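PDB 6UY4: dihydroorotate dehydrogenase from Schistosoma mansoni, which probably catalyses the FMN-dependent oxidation of (S)-dihydroorotate to orotate with a quinone as acceptor, a step of de novo pyrimidine biosynthesis. Local coordinates for residues Gly191-Pro204 against Leu232-Glu246. Residues are numbered along the deposited sequence; the frame is centred on the assembly and turned at random.
With FMN (flavin mononucleotide), chain G.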
ATOM      1  N   GLY A 191       6.596  11.209 -12.344  1.00 64.37           N
ATOM      2  CA  GLY A 191       6.646  12.408 -11.524  1.00 64.64           C
ATOM      3  C   GLY A 191       5.782  13.547 -12.024  1.00 70.38           C
ATOM      4  O   GLY A 191       5.429  14.433 -11.239  1.00 66.18           O
ATOM      5  N   GLU A 192       5.431  13.544 -13.309  1.00 71.17           N
ATOM      6  CA  GLU A 192       4.636  14.626 -13.877  1.00 69.16           C
ATOM      7  C   GLU A 192       3.137  14.376 -13.792  1.00 71.11           C
ATOM      8  O   GLU A 192       2.360  15.337 -13.757  1.00 74.42           O
ATOM      9  CB  GLU A 192       5.030  14.858 -15.339  1.00 66.49           C
ATOM     10  CG  GLU A 192       6.473  15.292 -15.538  1.00 70.63           C
ATOM     11  CD  GLU A 192       6.721  16.725 -15.109  1.00 73.02           C
ATOM     12  OE1 GLU A 192       5.737  17.471 -14.917  1.00 76.00           O
ATOM     13  OE2 GLU A 192       7.901  17.105 -14.962  1.00 75.48           O
ATOM     14  N   VAL A 193       2.711  13.115 -13.754  1.00 70.56           N
ATOM     15  CA  VAL A 193       1.291  12.785 -13.767  1.00 67.00           C
ATOM     16  C   VAL A 193       0.768  12.340 -12.405  1.00 68.01           C
ATOM     17  O   VAL A 193      -0.441  12.468 -12.158  1.00 70.47           O
ATOM     18  CB  VAL A 193       0.977  11.712 -14.831  1.00 66.46           C
ATOM     19  CG1 VAL A 193       1.367  12.207 -16.215  1.00 66.20           C
ATOM     20  CG2 VAL A 193       1.688  10.406 -14.501  1.00 64.74           C
ATOM     21  N   ALA A 194       1.619  11.829 -11.522  1.00 66.80           N
ATOM     22  CA  ALA A 194       1.176  11.332 -10.229  1.00 64.18           C
ATOM     23  C   ALA A 194       1.099  12.459  -9.207  1.00 59.47           C
ATOM     24  O   ALA A 194       1.873  13.417  -9.248  1.00 62.88           O
ATOM     25  CB  ALA A 194       2.117  10.241  -9.717  1.00 62.00           C
ATOM     26  N   ASP A 195       0.147  12.329  -8.279  1.00 59.57           N
ATOM     27  CA  ASP A 195       0.049  13.297  -7.192  1.00 66.96           C
ATOM     28  C   ASP A 195       1.154  13.093  -6.164  1.00 65.50           C
ATOM     29  O   ASP A 195       1.635  14.065  -5.571  1.00 64.72           O
ATOM     30  CB  ASP A 195      -1.322  13.208  -6.524  1.00 63.16           C
ATOM     31  CG  ASP A 195      -2.448  13.630  -7.446  1.00 69.15           C
ATOM     32  OD1 ASP A 195      -2.217  14.505  -8.307  1.00 68.09           O
ATOM     33  OD2 ASP A 195      -3.565  13.086  -7.311  1.00 68.18           O
ATOM     34  N   TYR A 196       1.563  11.846  -5.934  1.00 63.21           N
ATOM     35  CA  TYR A 196       2.696  11.559  -5.069  1.00 60.01           C
ATOM     36  C   TYR A 196       3.333  10.252  -5.511  1.00 56.82           C
ATOM     37  O   TYR A 196       2.706   9.423  -6.174  1.00 59.23           O
ATOM     38  CB  TYR A 196       2.286  11.495  -3.588  1.00 61.91           C
ATOM     39  CG  TYR A 196       1.361  10.351  -3.227  1.00 68.19           C
ATOM     40  CD1 TYR A 196       1.867   9.131  -2.794  1.00 70.03           C
ATOM     41  CD2 TYR A 196      -0.018  10.497  -3.297  1.00 64.09           C
ATOM     42  CE1 TYR A 196       1.027   8.087  -2.455  1.00 65.55           C
ATOM     43  CE2 TYR A 196      -0.866   9.457  -2.958  1.00 63.23           C
ATOM     44  CZ  TYR A 196      -0.337   8.255  -2.538  1.00 66.59           C
ATOM     45  OH  TYR A 196      -1.172   7.216  -2.201  1.00 70.58           O
ATOM     46  N   LEU A 197       4.599  10.081  -5.139  1.00 59.61           N
ATOM     47  CA  LEU A 197       5.370   8.894  -5.466  1.00 57.38           C
ATOM     48  C   LEU A 197       5.827   8.216  -4.181  1.00 61.55           C
ATOM     49  O   LEU A 197       6.090   8.878  -3.172  1.00 62.51           O
ATOM     50  CB  LEU A 197       6.582   9.243  -6.337  1.00 58.63           C
ATOM     51  CG  LEU A 197       6.289   9.988  -7.642  1.00 62.16           C
ATOM     52  CD1 LEU A 197       7.575  10.512  -8.261  1.00 64.59           C
ATOM     53  CD2 LEU A 197       5.548   9.093  -8.625  1.00 59.89           C
ATOM     54  N   VAL A 198       5.914   6.887  -4.225  1.00 64.05           N
ATOM     55  CA  VAL A 198       6.294   6.082  -3.070  1.00 61.04           C
ATOM     56  C   VAL A 198       7.425   5.147  -3.476  1.00 60.98           C
ATOM     57  O   VAL A 198       7.444   4.628  -4.598  1.00 58.87           O
ATOM     58  CB  VAL A 198       5.100   5.275  -2.514  1.00 55.38           C
ATOM     59  CG1 VAL A 198       5.486   4.572  -1.221  1.00 54.35           C
ATOM     60  CG2 VAL A 198       3.904   6.177  -2.291  1.00 58.66           C
ATOM     61  N   ILE A 199       8.368   4.937  -2.561  1.00 60.63           N
ATOM     62  CA  ILE A 199       9.461   3.991  -2.745  1.00 59.66           C
ATOM     63  C   ILE A 199       9.487   3.060  -1.543  1.00 63.60           C
ATOM     64  O   ILE A 199       9.505   3.521  -0.396  1.00 60.69           O
ATOM     65  CB  ILE A 199      10.816   4.706  -2.910  1.00 63.75           C
ATOM     66  CG1 ILE A 199      10.788   5.607  -4.144  1.00 64.50           C
ATOM     67  CG2 ILE A 199      11.946   3.692  -3.007  1.00 60.38           C
ATOM     68  CD1 ILE A 199      12.074   6.349  -4.382  1.00 65.08           C
ATOM     69  N   ASN A 200       9.485   1.755  -1.803  1.00 65.60           N
ATOM     70  CA  ASN A 200       9.472   0.761  -0.739  1.00 65.77           C
ATOM     71  C   ASN A 200      10.889   0.507  -0.238  1.00 77.41           C
ATOM     72  O   ASN A 200      11.778   0.156  -1.023  1.00 82.89           O
ATOM     73  CB  ASN A 200       8.844  -0.540  -1.230  1.00 73.38           C
ATOM     74  CG  ASN A 200       7.338  -0.454  -1.347  1.00 76.88           C
ATOM     75  OD1 ASN A 200       6.761   0.634  -1.316  1.00 73.52           O
ATOM     76  ND2 ASN A 200       6.690  -1.605  -1.480  1.00 69.67           N
ATOM     77  N   VAL A 201      11.100   0.686   1.067  1.00 73.66           N
ATOM     78  CA  VAL A 201      12.348   0.258   1.686  1.00 77.39           C
ATOM     79  C   VAL A 201      12.389  -1.263   1.715  1.00 88.27           C
ATOM     80  O   VAL A 201      11.393  -1.923   2.043  1.00 90.78           O
ATOM     81  CB  VAL A 201      12.481   0.845   3.102  1.00 84.01           C
ATOM     82  CG1 VAL A 201      13.710   0.282   3.803  1.00 83.63           C
ATOM     83  CG2 VAL A 201      12.551   2.355   3.046  1.00 77.91           C
ATOM     84  N   SER A 202      13.539  -1.829   1.355  0.92 98.64           N
ATOM     85  CA  SER A 202      13.683  -3.279   1.314  0.92104.11           C
ATOM     86  C   SER A 202      13.496  -3.870   2.705  0.92111.96           C
ATOM     87  O   SER A 202      14.175  -3.471   3.657  0.92111.38           O
ATOM     88  CB  SER A 202      15.053  -3.654   0.758  0.92111.48           C
ATOM     89  OG  SER A 202      16.063  -3.497   1.739  0.92117.04           O
ATOM     90  N   SER A 203      12.566  -4.814   2.820  1.00115.01           N
ATOM     91  CA  SER A 203      12.303  -5.444   4.099  1.00114.61           C
ATOM     92  C   SER A 203      13.462  -6.357   4.481  1.00124.84           C
ATOM     93  O   SER A 203      14.100  -6.957   3.612  1.00131.44           O
ATOM     94  CB  SER A 203      11.007  -6.249   4.044  1.00118.83           C
ATOM     95  OG  SER A 203      10.835  -7.025   5.218  1.00114.95           O
ATOM     96  N   PRO A 204      13.765  -6.477   5.771  1.00124.61           N
ATOM     97  CA  PRO A 204      14.820  -7.415   6.179  1.00127.36           C
ATOM     98  C   PRO A 204      14.344  -8.862   6.135  1.00142.76           C
ATOM     99  O   PRO A 204      14.533  -9.613   7.098  1.00140.63           O
ATOM    100  CB  PRO A 204      15.157  -6.963   7.607  1.00117.66           C
ATOM    101  CG  PRO A 204      13.894  -6.355   8.098  1.00100.89           C
ATOM    102  CD  PRO A 204      13.271  -5.676   6.908  1.00109.62           C
ATOM    103  N   LEU A 232      12.118  17.759 -12.279  1.00 66.93           N
ATOM    104  CA  LEU A 232      10.756  17.855 -12.777  1.00 62.91           C
ATOM    105  C   LEU A 232      10.279  19.306 -12.758  1.00 68.50           C
ATOM    106  O   LEU A 232      10.918  20.195 -12.194  1.00 72.91           O
ATOM    107  CB  LEU A 232       9.821  16.981 -11.942  1.00 65.20           C
ATOM    108  CG  LEU A 232      10.153  15.490 -11.865  1.00 65.79           C
ATOM    109  CD1 LEU A 232       9.271  14.805 -10.834  1.00 62.65           C
ATOM    110  CD2 LEU A 232       9.998  14.838 -13.227  1.00 69.08           C
ATOM    111  N   SER A 233       9.125  19.535 -13.390  1.00 64.94           N
ATOM    112  CA  SER A 233       8.535  20.869 -13.381  1.00 68.71           C
ATOM    113  C   SER A 233       7.928  21.202 -12.025  1.00 72.18           C
ATOM    114  O   SER A 233       7.936  22.366 -11.611  1.00 73.53           O
ATOM    115  CB  SER A 233       7.476  20.984 -14.477  1.00 65.56           C
ATOM    116  OG  SER A 233       6.394  20.105 -14.229  1.00 68.85           O
ATOM    117  N   LYS A 234       7.399  20.201 -11.326  1.00 73.64           N
ATOM    118  CA  LYS A 234       6.822  20.373 -10.001  1.00 70.91           C
ATOM    119  C   LYS A 234       7.513  19.433  -9.024  1.00 71.70           C
ATOM    120  O   LYS A 234       7.807  18.280  -9.358  1.00 72.14           O
ATOM    121  CB  LYS A 234       5.311  20.104 -10.013  1.00 69.49           C
ATOM    122  CG  LYS A 234       4.924  18.747 -10.584  1.00 63.37           C
ATOM    123  CD  LYS A 234       3.457  18.433 -10.334  1.00 67.03           C
ATOM    124  CE  LYS A 234       3.107  17.030 -10.806  1.00 80.54           C
ATOM    125  NZ  LYS A 234       1.692  16.671 -10.508  1.00 83.37           N
ATOM    126  N   LYS A 235       7.779  19.932  -7.817  1.00 69.97           N
ATOM    127  CA  LYS A 235       8.403  19.127  -6.768  1.00 63.77           C
ATOM    128  C   LYS A 235       7.374  18.123  -6.255  1.00 68.48           C
ATOM    129  O   LYS A 235       6.701  18.326  -5.241  1.00 71.68           O
ATOM    130  CB  LYS A 235       8.935  20.014  -5.647  1.00 63.33           C
ATOM    131  N   THR A 236       7.251  17.018  -6.983  1.00 65.46           N
ATOM    132  CA  THR A 236       6.278  15.988  -6.639  1.00 61.66           C
ATOM    133  C   THR A 236       6.647  15.341  -5.307  1.00 61.10           C
ATOM    134  O   THR A 236       7.820  15.019  -5.084  1.00 65.88           O
ATOM    135  CB  THR A 236       6.217  14.933  -7.743  1.00 67.62           C
ATOM    136  OG1 THR A 236       5.972  15.572  -9.002  1.00 62.81           O
ATOM    137  CG2 THR A 236       5.110  13.922  -7.471  1.00 60.91           C
ATOM    138  N   PRO A 237       5.688  15.146  -4.399  1.00 57.93           N
ATOM    139  CA  PRO A 237       6.011  14.543  -3.100  1.00 60.21           C
ATOM    140  C   PRO A 237       6.600  13.147  -3.248  1.00 61.33           C
ATOM    141  O   PRO A 237       6.119  12.326  -4.031  1.00 61.63           O
ATOM    142  CB  PRO A 237       4.657  14.506  -2.383  1.00 64.23           C
ATOM    143  CG  PRO A 237       3.864  15.596  -3.023  1.00 65.25           C
ATOM    144  CD  PRO A 237       4.294  15.620  -4.460  1.00 57.56           C
ATOM    145  N   ILE A 238       7.655  12.888  -2.480  1.00 65.71           N
ATOM    146  CA  ILE A 238       8.327  11.593  -2.454  1.00 61.83           C
ATOM    147  C   ILE A 238       8.101  10.975  -1.082  1.00 61.90           C
ATOM    148  O   ILE A 238       8.501  11.549  -0.061  1.00 60.60           O
ATOM    149  CB  ILE A 238       9.829  11.723  -2.757  1.00 61.26           C
ATOM    150  CG1 ILE A 238      10.046  12.205  -4.192  1.00 61.48           C
ATOM    151  CG2 ILE A 238      10.533  10.396  -2.525  1.00 64.88           C
ATOM    152  CD1 ILE A 238       9.585  11.222  -5.242  1.00 63.38           C
ATOM    153  N   LEU A 239       7.464   9.809  -1.055  1.00 62.46           N
ATOM    154  CA  LEU A 239       7.175   9.106   0.184  1.00 61.47           C
ATOM    155  C   LEU A 239       7.998   7.827   0.271  1.00 56.68           C
ATOM    156  O   LEU A 239       8.359   7.228  -0.746  1.00 59.45           O
ATOM    157  CB  LEU A 239       5.684   8.773   0.304  1.00 57.98           C
ATOM    158  CG  LEU A 239       4.762   9.863   0.856  1.00 58.61           C
ATOM    159  CD1 LEU A 239       4.664  11.052  -0.090  1.00 62.47           C
ATOM    160  CD2 LEU A 239       3.386   9.290   1.139  1.00 64.43           C
ATOM    161  N   LEU A 240       8.289   7.414   1.501  1.00 57.49           N
ATOM    162  CA  LEU A 240       9.078   6.220   1.771  1.00 59.19           C
ATOM    163  C   LEU A 240       8.231   5.247   2.576  1.00 56.91           C
ATOM    164  O   LEU A 240       7.780   5.577   3.679  1.00 64.19           O
ATOM    165  CB  LEU A 240      10.361   6.575   2.525  1.00 57.94           C
ATOM    166  CG  LEU A 240      11.569   5.680   2.262  1.00 62.70           C
ATOM    167  CD1 LEU A 240      11.913   5.681   0.781  1.00 61.53           C
ATOM    168  CD2 LEU A 240      12.761   6.123   3.096  1.00 69.07           C
ATOM    169  N   LYS A 241       8.015   4.054   2.029  1.00 61.26           N
ATOM    170  CA  LYS A 241       7.206   3.027   2.672  1.00 61.23           C
ATOM    171  C   LYS A 241       8.129   1.981   3.284  1.00 59.74           C
ATOM    172  O   LYS A 241       8.961   1.395   2.583  1.00 64.20           O
ATOM    173  CB  LYS A 241       6.248   2.387   1.670  1.00 62.14           C
ATOM    174  CG  LYS A 241       5.271   1.400   2.280  1.00 63.66           C
ATOM    175  CD  LYS A 241       4.244   0.956   1.253  1.00 62.12           C
ATOM    176  CE  LYS A 241       3.236  -0.004   1.854  1.00 58.25           C
ATOM    177  NZ  LYS A 241       2.199  -0.398   0.860  1.00 65.86           N
ATOM    178  N   ILE A 242       7.981   1.747   4.585  1.00 63.84           N
ATOM    179  CA  ILE A 242       8.878   0.876   5.326  1.00 68.35           C
ATOM    180  C   ILE A 242       8.110  -0.351   5.808  1.00 67.43           C
ATOM    181  O   ILE A 242       6.888  -0.442   5.685  1.00 68.61           O
ATOM    182  CB  ILE A 242       9.543   1.604   6.509  1.00 67.70           C
ATOM    183  CG1 ILE A 242       8.504   1.916   7.587  1.00 65.83           C
ATOM    184  CG2 ILE A 242      10.223   2.879   6.036  1.00 64.19           C
ATOM    185  CD1 ILE A 242       9.082   2.545   8.829  1.00 58.60           C
ATOM    186  N   SER A 243       8.850  -1.301   6.372  1.00 68.31           N
ATOM    187  CA  SER A 243       8.439  -2.569   6.952  1.00 64.31           C
ATOM    188  C   SER A 243       8.299  -2.444   8.463  1.00 71.52           C
ATOM    189  O   SER A 243       9.074  -1.725   9.103  1.00 80.11           O
ATOM    190  CB  SER A 243       9.457  -3.663   6.626  1.00 70.91           C
ATOM    191  OG  SER A 243       9.128  -4.882   7.268  1.00 71.98           O
ATOM    192  N   PRO A 244       7.319  -3.125   9.064  1.00 69.38           N
ATOM    193  CA  PRO A 244       7.165  -3.076  10.524  1.00 75.07           C
ATOM    194  C   PRO A 244       8.132  -3.971  11.282  1.00 70.85           C
ATOM    195  O   PRO A 244       8.090  -3.989  12.517  1.00 67.38           O
ATOM    196  CB  PRO A 244       5.718  -3.546  10.722  1.00 69.51           C
ATOM    197  CG  PRO A 244       5.493  -4.487   9.590  1.00 63.07           C
ATOM    198  CD  PRO A 244       6.265  -3.930   8.422  1.00 65.37           C
ATOM    199  N   ASP A 245       8.996  -4.707  10.587  1.00 63.65           N
ATOM    200  CA  ASP A 245       9.904  -5.655  11.216  1.00 65.07           C
ATOM    201  C   ASP A 245      11.285  -5.072  11.479  1.00 67.17           C
ATOM    202  O   ASP A 245      12.170  -5.800  11.942  1.00 67.92           O
ATOM    203  CB  ASP A 245      10.026  -6.912  10.350  1.00 75.20           C
ATOM    204  CG  ASP A 245       8.686  -7.566  10.088  1.00 73.74           C
ATOM    205  OD1 ASP A 245       7.805  -7.482  10.969  1.00 74.17           O
ATOM    206  OD2 ASP A 245       8.511  -8.158   9.002  1.00 73.70           O
ATOM    207  N   GLU A 246      11.495  -3.791  11.194  1.00 69.95           N
ATOM    208  CA  GLU A 246      12.777  -3.164  11.477  1.00 63.11           C
ATOM    209  C   GLU A 246      12.975  -3.029  12.981  1.00 62.40           C
ATOM    210  O   GLU A 246      12.047  -2.680  13.716  1.00 63.47           O
ATOM    211  CB  GLU A 246      12.853  -1.787  10.815  1.00 67.76           C
ATOM    212  CG  GLU A 246      12.486  -1.769   9.337  1.00 70.68           C
ATOM    213  CD  GLU A 246      13.611  -2.251   8.438  1.00 78.18           C
ATOM    214  OE1 GLU A 246      14.696  -2.586   8.959  1.00 85.92           O
ATOM    215  OE2 GLU A 246      13.410  -2.291   7.207  1.00 87.12           O
TER
HETATM  216  N1  FMN G 406       2.578  -3.009  -0.943  1.00 62.89           N
HETATM  217  C2  FMN G 406       3.378  -2.308  -1.824  1.00 63.97           C
HETATM  218  O2  FMN G 406       3.995  -1.316  -1.440  1.00 66.61           O
HETATM  219  N3  FMN G 406       3.486  -2.717  -3.138  1.00 63.65           N
HETATM  220  C4  FMN G 406       2.797  -3.828  -3.577  1.00 66.89           C
HETATM  221  O4  FMN G 406       2.895  -4.192  -4.748  1.00 71.92           O
HETATM  222  C4A FMN G 406       1.992  -4.537  -2.693  1.00 67.59           C
HETATM  223  N5  FMN G 406       1.302  -5.649  -3.126  1.00 71.86           N
HETATM  224  C5A FMN G 406       0.500  -6.349  -2.249  1.00 68.53           C
HETATM  225  C6  FMN G 406      -0.195  -7.469  -2.694  1.00 68.04           C
HETATM  226  C7  FMN G 406      -1.003  -8.182  -1.817  1.00 71.85           C
HETATM  227  C7M FMN G 406      -1.750  -9.390  -2.302  1.00 65.21           C
HETATM  228  C8  FMN G 406      -1.117  -7.773  -0.491  1.00 70.52           C
HETATM  229  C8M FMN G 406      -1.989  -8.541   0.458  1.00 66.45           C
HETATM  230  C9  FMN G 406      -0.420  -6.654  -0.048  1.00 68.68           C
HETATM  231  C9A FMN G 406       0.389  -5.937  -0.924  1.00 67.00           C
HETATM  232  N10 FMN G 406       1.082  -4.819  -0.492  1.00 62.85           N
HETATM  233  C10 FMN G 406       1.884  -4.123  -1.373  1.00 66.33           C
HETATM  234  C1' FMN G 406       0.986  -4.356   0.931  1.00 59.89           C
HETATM  235  C2' FMN G 406      -0.194  -3.409   1.106  1.00 63.65           C
HETATM  236  O2' FMN G 406      -0.096  -2.345   0.186  1.00 62.34           O
HETATM  237  C3' FMN G 406      -0.226  -2.836   2.517  1.00 72.08           C
HETATM  238  O3' FMN G 406       1.033  -2.283   2.829  1.00 74.71           O
HETATM  239  C4' FMN G 406      -0.588  -3.886   3.561  1.00 69.47           C
HETATM  240  O4' FMN G 406      -1.313  -4.947   2.976  1.00 68.50           O
HETATM  241  C5' FMN G 406      -1.438  -3.229   4.635  1.00 67.71           C
HETATM  242  O5' FMN G 406      -2.014  -4.194   5.479  1.00 79.66           O
HETATM  243  P   FMN G 406      -3.613  -4.354   5.485  1.00 68.19           P
HETATM  244  O1P FMN G 406      -3.976  -5.392   6.518  1.00 73.45           O
HETATM  245  O2P FMN G 406      -4.274  -3.032   5.799  1.00 73.82           O
HETATM  246  O3P FMN G 406      -4.052  -4.835   4.126  1.00 60.82           O
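With CG anti to the backbone N (chi1 -174°) and the chain extended beyond it, Lys241 runs alongside Asn200, whose CG lies anti to its carbonyl carbon and beside N (chi1 -75°), and the two converge on the flavin. Asn200 ND2 donates to FMN O2 at 2.7 Å in a nearly straight bond (167°), while Lys241 NZ reaches the same oxygen at 3.1 Å and also bonds N1 and the ribityl O3'. Asn169 ND2 donates to the amide oxygen OD1 of Asn200, which should fix the flip of this group. The two residues are paired on neighbouring parallel strands, 196-200 and 238-242: Leu197 N donates to Pro237 O at 2.9 Å, and alternating bonds continue to Val201 N on Lys241 O at 2.7 Å. On the FMN side, Val198 CG1 packs 3.7 Å from Lys241 CB; on the opposite face Leu197 CD1 touches Ile238 CD1. Before the strands, both carboxylate oxygens of Glu192 grip Ser233 through syn lone pairs, OE1 taking OG at 2.8 Å and OE2 the backbone N at 3.1 Å. In the TIM barrel a beta-alpha-beta crossover joins these strands: helix 215-230 packs on Ile199 and Leu240, with strands 165-170 and 267-270 flanking the pair.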